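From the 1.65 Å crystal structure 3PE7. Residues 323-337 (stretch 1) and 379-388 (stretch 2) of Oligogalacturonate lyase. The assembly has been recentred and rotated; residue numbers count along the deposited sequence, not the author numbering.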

# COMPACT_ATOMS: atom_id res chain seq x y z
N TYR A 323 -5.01 12.77 -9.26
CA TYR A 323 -5.03 12.67 -10.72
C TYR A 323 -5.41 11.28 -11.16
O TYR A 323 -4.95 10.30 -10.57
CB TYR A 323 -3.65 12.98 -11.30
CG TYR A 323 -3.17 14.37 -11.00
CD1 TYR A 323 -3.59 15.45 -11.78
CD2 TYR A 323 -2.33 14.60 -9.92
CE1 TYR A 323 -3.17 16.76 -11.49
CE2 TYR A 323 -1.88 15.90 -9.62
CZ TYR A 323 -2.31 16.97 -10.42
OH TYR A 323 -1.88 18.23 -10.11
N VAL A 324 -6.22 11.19 -12.21
CA VAL A 324 -6.51 9.88 -12.80
C VAL A 324 -5.95 9.87 -14.21
O VAL A 324 -6.14 10.85 -14.97
CB VAL A 324 -8.03 9.52 -12.80
CG1 VAL A 324 -8.32 8.33 -13.74
CG2 VAL A 324 -8.48 9.20 -11.39
N PHE A 325 -5.27 8.79 -14.54
CA PHE A 325 -4.63 8.63 -15.85
C PHE A 325 -5.39 7.57 -16.61
O PHE A 325 -5.49 6.43 -16.16
CB PHE A 325 -3.16 8.23 -15.68
CG PHE A 325 -2.39 9.14 -14.77
CD1 PHE A 325 -1.79 10.29 -15.27
CD2 PHE A 325 -2.30 8.86 -13.42
CE1 PHE A 325 -1.10 11.15 -14.42
CE2 PHE A 325 -1.61 9.71 -12.56
CZ PHE A 325 -1.01 10.86 -13.05
N ASN A 326 -5.98 7.96 -17.75
CA ASN A 326 -6.67 7.01 -18.61
C ASN A 326 -5.66 6.45 -19.60
O ASN A 326 -5.17 7.14 -20.49
CB ASN A 326 -7.86 7.68 -19.32
CG ASN A 326 -8.67 6.71 -20.17
OD1 ASN A 326 -8.13 5.78 -20.77
ND2 ASN A 326 -9.98 6.96 -20.25
N MET A 327 -5.31 5.18 -19.38
CA MET A 327 -4.20 4.58 -20.10
C MET A 327 -4.61 4.09 -21.49
O MET A 327 -3.77 3.70 -22.28
CB MET A 327 -3.57 3.44 -19.28
CG MET A 327 -3.23 3.80 -17.82
SD MET A 327 -2.13 5.22 -17.59
CE MET A 327 -0.62 4.58 -18.37
N LYS A 328 -5.90 4.10 -21.79
CA LYS A 328 -6.37 3.73 -23.13
C LYS A 328 -6.29 4.94 -24.06
O LYS A 328 -5.94 4.80 -25.25
CB LYS A 328 -7.81 3.23 -23.08
CG LYS A 328 -7.97 1.82 -22.57
CD LYS A 328 -9.45 1.44 -22.57
CE LYS A 328 -9.67 0.07 -21.95
NZ LYS A 328 -11.13 -0.19 -21.82
N ASN A 329 -6.61 6.10 -23.48
CA ASN A 329 -6.72 7.42 -24.11
C ASN A 329 -5.39 8.17 -24.13
O ASN A 329 -5.15 9.02 -25.00
CB ASN A 329 -7.64 8.28 -23.21
CG ASN A 329 -9.09 8.31 -23.67
OD1 ASN A 329 -9.78 7.28 -23.70
ND2 ASN A 329 -9.56 9.50 -24.00
N GLY A 330 -4.56 7.92 -23.12
CA GLY A 330 -3.41 8.77 -22.86
C GLY A 330 -3.79 10.10 -22.23
O GLY A 330 -3.00 11.04 -22.24
N THR A 331 -4.99 10.19 -21.67
CA THR A 331 -5.45 11.45 -21.05
C THR A 331 -5.25 11.49 -19.53
O THR A 331 -5.20 10.46 -18.87
CB THR A 331 -6.91 11.75 -21.37
OG1 THR A 331 -7.72 10.64 -20.97
CG2 THR A 331 -7.10 12.02 -22.88
N GLN A 332 -5.13 12.70 -19.00
CA GLN A 332 -4.90 12.94 -17.57
C GLN A 332 -6.03 13.81 -17.03
O GLN A 332 -6.46 14.76 -17.69
CB GLN A 332 -3.57 13.65 -17.38
CG GLN A 332 -3.21 14.02 -15.96
CD GLN A 332 -1.90 14.79 -15.88
OE1 GLN A 332 -0.84 14.29 -16.28
NE2 GLN A 332 -1.96 16.02 -15.38
N HIS A 333 -6.47 13.50 -15.81
CA HIS A 333 -7.68 14.12 -15.24
C HIS A 333 -7.45 14.53 -13.80
O HIS A 333 -7.11 13.71 -12.96
CB HIS A 333 -8.85 13.13 -15.33
CG HIS A 333 -9.09 12.65 -16.73
ND1 HIS A 333 -9.95 13.29 -17.59
CD2 HIS A 333 -8.51 11.65 -17.43
CE1 HIS A 333 -9.92 12.68 -18.76
NE2 HIS A 333 -9.04 11.69 -18.70
N ARG A 334 -7.62 15.82 -13.54
CA ARG A 334 -7.54 16.33 -12.18
C ARG A 334 -8.94 16.14 -11.58
O ARG A 334 -9.86 16.91 -11.87
CB ARG A 334 -7.11 17.79 -12.22
CG ARG A 334 -6.78 18.38 -10.89
CD ARG A 334 -6.04 19.68 -11.09
NE ARG A 334 -6.94 20.78 -11.40
CZ ARG A 334 -6.54 22.05 -11.56
NH1 ARG A 334 -5.25 22.38 -11.44
NH2 ARG A 334 -7.43 22.99 -11.84
N VAL A 335 -9.12 15.10 -10.77
CA VAL A 335 -10.47 14.66 -10.44
C VAL A 335 -11.05 15.26 -9.15
O VAL A 335 -12.26 15.49 -9.04
CB VAL A 335 -10.59 13.11 -10.47
CG1 VAL A 335 -10.31 12.59 -11.89
CG2 VAL A 335 -9.66 12.46 -9.48
N ALA A 336 -10.16 15.52 -8.20
CA ALA A 336 -10.57 16.08 -6.90
C ALA A 336 -9.34 16.48 -6.11
O ALA A 336 -8.22 16.15 -6.49
CB ALA A 336 -11.39 15.08 -6.12
N ARG A 337 -9.56 17.21 -5.03
CA ARG A 337 -8.49 17.58 -4.11
C ARG A 337 -8.40 16.53 -3.02
O ARG A 337 -9.41 16.13 -2.45
CB ARG A 337 -8.81 18.93 -3.46
CG ARG A 337 -9.06 20.08 -4.45
CD ARG A 337 -9.58 21.34 -3.71
NE ARG A 337 -8.53 21.92 -2.87
CZ ARG A 337 -7.63 22.80 -3.28
NH1 ARG A 337 -7.65 23.27 -4.54
NH2 ARG A 337 -6.70 23.23 -2.44
N LEU A 379 -14.32 9.16 -0.26
CA LEU A 379 -14.57 8.60 -1.59
C LEU A 379 -14.89 9.73 -2.56
O LEU A 379 -15.87 10.46 -2.37
CB LEU A 379 -15.72 7.59 -1.54
CG LEU A 379 -15.44 6.23 -0.89
CD1 LEU A 379 -16.74 5.46 -0.62
CD2 LEU A 379 -14.48 5.42 -1.80
N ALA A 380 -14.07 9.87 -3.60
CA ALA A 380 -14.34 10.85 -4.68
C ALA A 380 -14.89 10.15 -5.92
O ALA A 380 -14.33 9.16 -6.37
CB ALA A 380 -13.08 11.63 -5.01
N THR A 381 -15.99 10.68 -6.47
CA THR A 381 -16.63 10.11 -7.66
C THR A 381 -15.95 10.60 -8.91
O THR A 381 -15.76 11.81 -9.09
CB THR A 381 -18.14 10.45 -7.70
OG1 THR A 381 -18.75 9.90 -6.53
CG2 THR A 381 -18.81 9.81 -8.94
N LEU A 382 -15.51 9.67 -9.75
CA LEU A 382 -14.83 10.06 -10.97
C LEU A 382 -15.82 10.74 -11.93
O LEU A 382 -16.93 10.23 -12.13
CB LEU A 382 -14.17 8.85 -11.64
CG LEU A 382 -13.09 8.06 -10.88
CD1 LEU A 382 -12.42 7.11 -11.85
CD2 LEU A 382 -12.05 8.95 -10.21
N PRO A 383 -15.42 11.88 -12.51
CA PRO A 383 -16.24 12.57 -13.52
C PRO A 383 -16.42 11.74 -14.78
O PRO A 383 -15.53 10.98 -15.15
CB PRO A 383 -15.41 13.81 -13.85
CG PRO A 383 -14.02 13.43 -13.59
CD PRO A 383 -14.11 12.54 -12.34
N GLU A 384 -17.56 11.90 -15.45
CA GLU A 384 -17.82 11.22 -16.72
C GLU A 384 -16.70 11.47 -17.73
O GLU A 384 -16.37 10.60 -18.53
CB GLU A 384 -19.18 11.65 -17.31
CG GLU A 384 -20.42 11.15 -16.52
CD GLU A 384 -21.75 11.55 -17.18
OE1 GLU A 384 -21.73 12.14 -18.29
OE2 GLU A 384 -22.83 11.28 -16.59
N SER A 385 -16.09 12.65 -17.65
CA SER A 385 -15.02 13.07 -18.56
C SER A 385 -13.77 12.16 -18.56
O SER A 385 -12.99 12.19 -19.51
CB SER A 385 -14.63 14.53 -18.30
OG SER A 385 -14.25 14.75 -16.95
N VAL A 386 -13.60 11.35 -17.52
CA VAL A 386 -12.50 10.39 -17.49
C VAL A 386 -12.56 9.44 -18.68
O VAL A 386 -11.53 9.06 -19.24
CB VAL A 386 -12.43 9.60 -16.14
CG1 VAL A 386 -11.55 8.37 -16.25
CG2 VAL A 386 -11.94 10.50 -15.03
N TRP A 387 -13.78 9.08 -19.08
CA TRP A 387 -14.01 8.15 -20.18
C TRP A 387 -14.55 8.87 -21.42
O TRP A 387 -15.11 8.23 -22.31
CB TRP A 387 -15.00 7.07 -19.74
CG TRP A 387 -14.54 6.25 -18.56
CD1 TRP A 387 -13.74 5.14 -18.60
CD2 TRP A 387 -14.85 6.48 -17.18
NE1 TRP A 387 -13.55 4.65 -17.32
CE2 TRP A 387 -14.21 5.46 -16.43
CE3 TRP A 387 -15.59 7.45 -16.49
CZ2 TRP A 387 -14.30 5.37 -15.04
CZ3 TRP A 387 -15.69 7.37 -15.10
CH2 TRP A 387 -15.03 6.34 -14.39
N LYS A 388 -14.38 10.19 -21.45
CA LYS A 388 -15.07 11.09 -22.40
C LYS A 388 -16.59 10.89 -22.38
O LYS A 388 -17.35 11.75 -21.90
CB LYS A 388 -14.51 10.96 -23.82
CG LYS A 388 -13.02 11.24 -23.96
CD LYS A 388 -12.70 11.70 -25.38
CE LYS A 388 -11.19 11.72 -25.67
NZ LYS A 388 -10.41 12.62 -24.75
O HOH W 1 -10.73 10.41 -21.63
O HOH W 2 -11.72 15.12 -16.67

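The C-terminal tail of the chain packs across one side of a β-hairpin through a small aliphatic core, joined at its polar end by one direct hydrogen bond, a CH-pi contact and two bridging waters; together the two stretches bury 511 Å². The hairpin pairs V324 with H333 (V324 N to H333 O and H333 N to V324 O, both 2.8 Å), and its alternation sends V324, N326, T331, H333 and V335 toward the tail while F325 and R334 point away.

V386 has more of its surface covered by the hairpin than any other tail residue, and it packs against both strands: V386 CG1 lies 4.1 Å from V324 CG1, and V386 CG2 lies 4.1 Å from V335 CG1. L382 leaves its backbone sideways, but its end turns in, bringing CD2 within 3.8 Å of V324 CG2 and 4.3 Å of V335 CG2. V335 also meets the proline ring, with V335 CG1 3.8 Å from P383 CD. Beyond this cluster two alanines meet, A336 CB and A380 CB 4.0 Å apart; their short side chains suit backbones whose CA atoms are 6.8 Å apart. Branched aliphatic groups fill the buried space without leaving polar side-chain atoms there to be satisfied.

The tail's 3-10 turn, with V386 N bonded to P383 O (3.1 Å), leaves the carbonyl of V386 facing the hairpin. N326 ND2 donates to V386 O at 2.8 Å and 161°, a nearly straight bond. The other end of the same amide serves the hairpin turn: N326 OD1 accepts from K328 N (3.0 Å) and N329 N (3.1 Å). Asparagine suits this buried place because one short side chain can both donate to the tail and accept from its own loop. Water 1 donates a second hydrogen bond to V386 O (2.9 Å) and is linked to T331 OG1 (3.1 Å).

H333 lays one face of its imidazole against the turn: V386 CA sits 3.8 Å from the ring centroid, 14° off the normal, in a CH-pi contact. The ring is held at both nitrogens, since H333 NE2 shares a hydrogen bond with T331 OG1 (2.8 Å) and H333 ND1 is 2.7 Å from water 2, which in turn is 2.6 Å from S385 OG. An aromatic ring with two polar atoms thus combines packing with anchorage.

At the exposed margin, K388 extends its side chain back to the hairpin, its NZ 3.8 Å from T331 CG2. G330, at phi 74°, occupies a turn conformation that favours glycine.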